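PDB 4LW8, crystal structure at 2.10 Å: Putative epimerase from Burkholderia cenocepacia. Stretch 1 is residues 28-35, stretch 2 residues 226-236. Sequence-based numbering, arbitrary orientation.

Stretch 1 (28-35) GFTGRYMA
Stretch 2, residues 226-236: DVRDVTAAYLK

Two helices of one chain, far apart in sequence, pack across each other in this putative epimerase: stretch 1 is helical by G31, after G28 (phi/psi -76/-178), and runs on beyond A35; stretch 2 is helical from V227 and runs on beyond K236, with phi near -65° and psi near -40° along both. Their axes approach to 9.0 Å and their N-to-C directions diverge by 58° (signed crossing angle -58°). The register is set by three CA-CA pairs: T30 CA to V227 CA 6.8 Å, Y33 CA to R228 CA 6.4 Å and M34 CA to T231 CA 5.4 Å, the closest of the three. No hydrogen bond joins the stretches; 418 Å² is buried between them, both sides summed, largely by side-chain packing.

V227 (chi1 p) is the bump at the start of helix 2. Its CA-to-CB bond points toward helix 1, and its side chain fills a hollow lined by F29, T30 and Y33. F29 (t, chi2 63°) leaves its backbone sideways, but its ring end swings in, placing CZ 3.6 Å from V227 CB at an oblique angle. Y33 (m, chi2 -82°) points toward helix 2 and lays a ring face against the valine: V227 CG1 sits 3.8 Å from the centroid of the Y33 ring, 13° off its normal, a CH-pi contact, with Y33 CE2 to V227 CG1 at 3.7 Å. V227 CG2 reaches the T30 backbone, 4.3 Å from T30 CA. The aliphatic part of R228 (m, t, m, chi4 179°) adds an oblique contact, R228 CG to Y33 CD1 3.9 Å.

One turn on, T231 (p) also points toward helix 1. T231 CG2 lies 3.9 Å from both T30 O and T30 CG2 (T30 chi1 m), while T231 OG1 is 3.9 Å from Y33 CB and donates to V227 O at 3.0 Å, tying the hydroxyl back to its own helix.

M34 (t, p, chi3 -121°) starts sideways, then bends its end into the groove beside T231. M34 SD is 4.0 Å from T231 CB and 3.7 Å from Y234 CB; it lies at the edge of the Y234 ring (m, chi2 8°), 5.2 Å from the centroid. M34 CE approaches T231 O at 3.7 Å and L235 CB (L235 t, p) at 4.2 Å.

D226 (t, chi2 -57°) caps helix 2: OD1 accepts from R228 N at 2.8 Å. The same carboxylate holds the guanidinium, R228 NE to D226 OD1 3.0 Å and R228 NH2 to D226 OD2 2.7 Å, a salt bridge. G31 has no side chain and makes no contact; a CB there would point away from stretch 2.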

ATOM      1  N   GLY A  28      -9.355   3.679  23.129  1.00 25.36           N
ATOM      2  CA  GLY A  28     -10.251   2.808  22.382  1.00 28.40           C
ATOM      3  C   GLY A  28     -10.376   1.455  23.070  1.00 33.03           C
ATOM      4  O   GLY A  28      -9.781   1.224  24.131  1.00 28.27           O
ATOM      5  N   PHE A  29     -11.141   0.562  22.458  1.00 31.84           N
ATOM      6  CA  PHE A  29     -11.372  -0.777  22.988  1.00 33.44           C
ATOM      7  C   PHE A  29     -10.079  -1.529  23.319  1.00 29.06           C
ATOM      8  O   PHE A  29      -9.871  -1.934  24.455  1.00 27.85           O
ATOM      9  CB  PHE A  29     -12.194  -1.582  21.980  1.00 29.79           C
ATOM     10  CG  PHE A  29     -12.218  -3.063  22.249  1.00 29.76           C
ATOM     11  CD1 PHE A  29     -12.780  -3.562  23.414  1.00 32.00           C
ATOM     12  CD2 PHE A  29     -11.723  -3.957  21.309  1.00 32.69           C
ATOM     13  CE1 PHE A  29     -12.815  -4.916  23.652  1.00 33.22           C
ATOM     14  CE2 PHE A  29     -11.754  -5.305  21.541  1.00 30.46           C
ATOM     15  CZ  PHE A  29     -12.303  -5.791  22.714  1.00 31.88           C
ATOM     16  N   THR A  30      -9.205  -1.694  22.338  1.00 27.33           N
ATOM     17  CA  THR A  30      -7.963  -2.440  22.533  1.00 25.14           C
ATOM     18  C   THR A  30      -7.022  -1.716  23.492  1.00 29.46           C
ATOM     19  O   THR A  30      -6.390  -2.332  24.351  1.00 28.29           O
ATOM     20  CB  THR A  30      -7.252  -2.667  21.190  1.00 24.14           C
ATOM     21  OG1 THR A  30      -8.143  -3.369  20.306  1.00 24.83           O
ATOM     22  CG2 THR A  30      -5.988  -3.489  21.384  1.00 27.28           C
ATOM     23  N   GLY A  31      -6.962  -0.396  23.355  1.00 26.77           N
ATOM     24  CA  GLY A  31      -6.103   0.432  24.190  1.00 26.40           C
ATOM     25  C   GLY A  31      -6.362   0.280  25.679  1.00 26.64           C
ATOM     26  O   GLY A  31      -5.436   0.281  26.474  1.00 29.37           O
ATOM     27  N   ARG A  32      -7.622   0.138  26.060  1.00 28.41           N
ATOM     28  CA  ARG A  32      -7.967  -0.005  27.474  1.00 32.84           C
ATOM     29  C   ARG A  32      -7.289  -1.225  28.096  1.00 36.37           C
ATOM     30  O   ARG A  32      -6.805  -1.171  29.221  1.00 39.85           O
ATOM     31  CB  ARG A  32      -9.480  -0.094  27.660  1.00 38.10           C
ATOM     32  CG  ARG A  32      -9.876  -0.419  29.089  1.00 43.04           C
ATOM     33  CD  ARG A  32     -11.330  -0.121  29.368  1.00 49.86           C
ATOM     34  NE  ARG A  32     -12.218  -1.084  28.728  1.00 50.14           N
ATOM     35  CZ  ARG A  32     -13.398  -1.453  29.214  1.00 55.54           C
ATOM     36  NH1 ARG A  32     -13.835  -0.960  30.368  1.00 57.65           N
ATOM     37  NH2 ARG A  32     -14.136  -2.332  28.553  1.00 55.41           N
ATOM     38  N   TYR A  33      -7.296  -2.333  27.366  1.00 31.19           N
ATOM     39  CA  TYR A  33      -6.618  -3.548  27.792  1.00 31.16           C
ATOM     40  C   TYR A  33      -5.083  -3.463  27.648  1.00 32.88           C
ATOM     41  O   TYR A  33      -4.359  -4.012  28.469  1.00 29.76           O
ATOM     42  CB  TYR A  33      -7.183  -4.729  27.011  1.00 28.29           C
ATOM     43  CG  TYR A  33      -8.638  -4.950  27.358  1.00 29.92           C
ATOM     44  CD1 TYR A  33      -9.003  -5.650  28.501  1.00 31.91           C
ATOM     45  CD2 TYR A  33      -9.648  -4.415  26.567  1.00 29.78           C
ATOM     46  CE1 TYR A  33     -10.329  -5.833  28.831  1.00 33.65           C
ATOM     47  CE2 TYR A  33     -10.983  -4.606  26.884  1.00 31.60           C
ATOM     48  CZ  TYR A  33     -11.312  -5.308  28.024  1.00 33.49           C
ATOM     49  OH  TYR A  33     -12.627  -5.490  28.366  1.00 37.99           O
ATOM     50  N   MET A  34      -4.592  -2.779  26.615  1.00 24.94           N
ATOM     51  CA  MET A  34      -3.148  -2.617  26.433  1.00 24.83           C
ATOM     52  C   MET A  34      -2.570  -1.838  27.612  1.00 29.86           C
ATOM     53  O   MET A  34      -1.464  -2.117  28.097  1.00 29.63           O
ATOM     54  CB  MET A  34      -2.830  -1.886  25.122  1.00 26.60           C
ATOM     55  CG  MET A  34      -1.367  -2.005  24.698  1.00 27.31           C
ATOM     56  SD  MET A  34      -0.939  -3.693  24.240  1.00 26.37           S
ATOM     57  CE  MET A  34       0.384  -4.049  25.408  1.00 29.90           C
ATOM     58  N   ALA A  35      -3.340  -0.865  28.078  1.00 25.89           N
ATOM     59  CA  ALA A  35      -2.936  -0.048  29.214  1.00 30.60           C
ATOM     60  C   ALA A  35      -2.718  -0.912  30.464  1.00 38.63           C
ATOM     61  O   ALA A  35      -1.675  -0.824  31.114  1.00 32.75           O
ATOM     62  CB  ALA A  35      -3.973   1.031  29.471  1.00 25.41           C
ATOM     63  N   ASP A 226      -9.633 -13.584  22.482  1.00 24.54           N
ATOM     64  CA  ASP A 226      -9.961 -12.682  23.564  1.00 28.11           C
ATOM     65  C   ASP A 226      -8.983 -11.505  23.508  1.00 31.25           C
ATOM     66  O   ASP A 226      -7.772 -11.713  23.411  1.00 32.48           O
ATOM     67  CB  ASP A 226      -9.860 -13.441  24.900  1.00 27.08           C
ATOM     68  CG  ASP A 226     -10.439 -12.677  26.058  1.00 30.30           C
ATOM     69  OD1 ASP A 226      -9.998 -11.536  26.314  1.00 35.18           O
ATOM     70  OD2 ASP A 226     -11.337 -13.235  26.723  1.00 31.74           O
ATOM     71  N   VAL A 227      -9.502 -10.281  23.555  1.00 29.20           N
ATOM     72  CA  VAL A 227      -8.664  -9.077  23.555  1.00 23.66           C
ATOM     73  C   VAL A 227      -7.584  -9.118  24.666  1.00 28.81           C
ATOM     74  O   VAL A 227      -6.468  -8.615  24.484  1.00 27.74           O
ATOM     75  CB  VAL A 227      -9.535  -7.788  23.700  1.00 27.71           C
ATOM     76  CG1 VAL A 227     -10.277  -7.761  25.048  1.00 24.99           C
ATOM     77  CG2 VAL A 227      -8.690  -6.537  23.515  1.00 26.52           C
ATOM     78  N   ARG A 228      -7.887  -9.761  25.791  1.00 29.37           N
ATOM     79  CA  ARG A 228      -6.913  -9.866  26.866  1.00 28.50           C
ATOM     80  C   ARG A 228      -5.718 -10.734  26.447  1.00 32.31           C
ATOM     81  O   ARG A 228      -4.576 -10.408  26.769  1.00 29.11           O
ATOM     82  CB  ARG A 228      -7.566 -10.430  28.130  1.00 29.31           C
ATOM     83  CG  ARG A 228      -8.560  -9.481  28.772  1.00 33.70           C
ATOM     84  CD  ARG A 228      -9.407 -10.157  29.819  1.00 31.77           C
ATOM     85  NE  ARG A 228     -10.230 -11.216  29.242  1.00 36.47           N
ATOM     86  CZ  ARG A 228     -11.057 -11.972  29.954  1.00 38.25           C
ATOM     87  NH1 ARG A 228     -11.171 -11.772  31.266  1.00 33.98           N
ATOM     88  NH2 ARG A 228     -11.767 -12.921  29.364  1.00 37.72           N
ATOM     89  N   ASP A 229      -5.975 -11.807  25.701  1.00 29.98           N
ATOM     90  CA  ASP A 229      -4.903 -12.642  25.153  1.00 33.36           C
ATOM     91  C   ASP A 229      -4.093 -11.884  24.112  1.00 33.13           C
ATOM     92  O   ASP A 229      -2.869 -12.024  24.029  1.00 36.85           O
ATOM     93  CB  ASP A 229      -5.452 -13.916  24.492  1.00 29.70           C
ATOM     94  CG  ASP A 229      -6.140 -14.856  25.469  1.00 33.85           C
ATOM     95  OD1 ASP A 229      -6.013 -14.678  26.699  1.00 38.81           O
ATOM     96  OD2 ASP A 229      -6.793 -15.809  24.997  1.00 34.03           O
ATOM     97  N   VAL A 230      -4.784 -11.103  23.288  1.00 27.13           N
ATOM     98  CA  VAL A 230      -4.112 -10.386  22.206  1.00 22.78           C
ATOM     99  C   VAL A 230      -3.139  -9.345  22.786  1.00 27.99           C
ATOM    100  O   VAL A 230      -1.981  -9.248  22.374  1.00 26.28           O
ATOM    101  CB  VAL A 230      -5.130  -9.708  21.265  1.00 27.71           C
ATOM    102  CG1 VAL A 230      -4.448  -8.691  20.338  1.00 24.87           C
ATOM    103  CG2 VAL A 230      -5.928 -10.766  20.451  1.00 20.26           C
ATOM    104  N   THR A 231      -3.593  -8.589  23.774  1.00 27.61           N
ATOM    105  CA  THR A 231      -2.734  -7.568  24.349  1.00 23.77           C
ATOM    106  C   THR A 231      -1.603  -8.203  25.177  1.00 31.29           C
ATOM    107  O   THR A 231      -0.515  -7.632  25.266  1.00 29.37           O
ATOM    108  CB  THR A 231      -3.562  -6.552  25.165  1.00 28.06           C
ATOM    109  OG1 THR A 231      -4.348  -7.237  26.145  1.00 29.86           O
ATOM    110  CG2 THR A 231      -4.505  -5.778  24.220  1.00 21.16           C
ATOM    111  N   ALA A 232      -1.843  -9.374  25.772  1.00 27.63           N
ATOM    112  CA  ALA A 232      -0.759 -10.094  26.454  1.00 33.64           C
ATOM    113  C   ALA A 232       0.342 -10.460  25.447  1.00 35.12           C
ATOM    114  O   ALA A 232       1.523 -10.362  25.753  1.00 36.46           O
ATOM    115  CB  ALA A 232      -1.281 -11.343  27.163  1.00 30.65           C
ATOM    116  N   ALA A 233      -0.058 -10.877  24.250  1.00 29.50           N
ATOM    117  CA  ALA A 233       0.883 -11.165  23.166  1.00 30.96           C
ATOM    118  C   ALA A 233       1.624  -9.906  22.705  1.00 28.47           C
ATOM    119  O   ALA A 233       2.826  -9.938  22.464  1.00 31.52           O
ATOM    120  CB  ALA A 233       0.142 -11.799  21.983  1.00 26.70           C
ATOM    121  N   TYR A 234       0.893  -8.802  22.582  1.00 26.59           N
ATOM    122  CA  TYR A 234       1.482  -7.520  22.227  1.00 26.85           C
ATOM    123  C   TYR A 234       2.590  -7.145  23.230  1.00 29.94           C
ATOM    124  O   TYR A 234       3.683  -6.724  22.841  1.00 28.30           O
ATOM    125  CB  TYR A 234       0.414  -6.418  22.195  1.00 23.86           C
ATOM    126  CG  TYR A 234      -0.497  -6.401  20.960  1.00 21.24           C
ATOM    127  CD1 TYR A 234      -0.465  -7.435  20.026  1.00 26.12           C
ATOM    128  CD2 TYR A 234      -1.371  -5.336  20.732  1.00 24.03           C
ATOM    129  CE1 TYR A 234      -1.288  -7.417  18.900  1.00 28.60           C
ATOM    130  CE2 TYR A 234      -2.201  -5.307  19.607  1.00 23.97           C
ATOM    131  CZ  TYR A 234      -2.152  -6.364  18.690  1.00 26.17           C
ATOM    132  OH  TYR A 234      -2.972  -6.363  17.571  1.00 25.54           O
ATOM    133  N   LEU A 235       2.318  -7.335  24.517  1.00 24.55           N
ATOM    134  CA  LEU A 235       3.311  -7.030  25.539  1.00 31.93           C
ATOM    135  C   LEU A 235       4.552  -7.909  25.376  1.00 31.71           C
ATOM    136  O   LEU A 235       5.678  -7.427  25.493  1.00 31.47           O
ATOM    137  CB  LEU A 235       2.724  -7.197  26.942  1.00 33.86           C
ATOM    138  CG  LEU A 235       3.743  -7.038  28.076  1.00 29.34           C
ATOM    139  CD1 LEU A 235       4.344  -5.637  28.106  1.00 30.57           C
ATOM    140  CD2 LEU A 235       3.136  -7.407  29.431  1.00 33.68           C
ATOM    141  N   LYS A 236       4.344  -9.193  25.094  1.00 30.75           N
ATOM    142  CA  LYS A 236       5.460 -10.113  24.881  1.00 32.99           C
ATOM    143  C   LYS A 236       6.303  -9.684  23.683  1.00 32.67           C
ATOM    144  O   LYS A 236       7.528  -9.793  23.705  1.00 30.78           O
ATOM    145  CB  LYS A 236       4.950 -11.550  24.692  1.00 34.91           C
ATOM    146  CG  LYS A 236       4.564 -12.229  25.995  1.00 43.51           C
ATOM    147  CD  LYS A 236       5.818 -12.505  26.830  1.00 53.03           C
ATOM    148  CE  LYS A 236       5.521 -13.276  28.109  1.00 61.32           C
ATOM    149  NZ  LYS A 236       4.813 -12.429  29.103  1.00 66.10           N
TER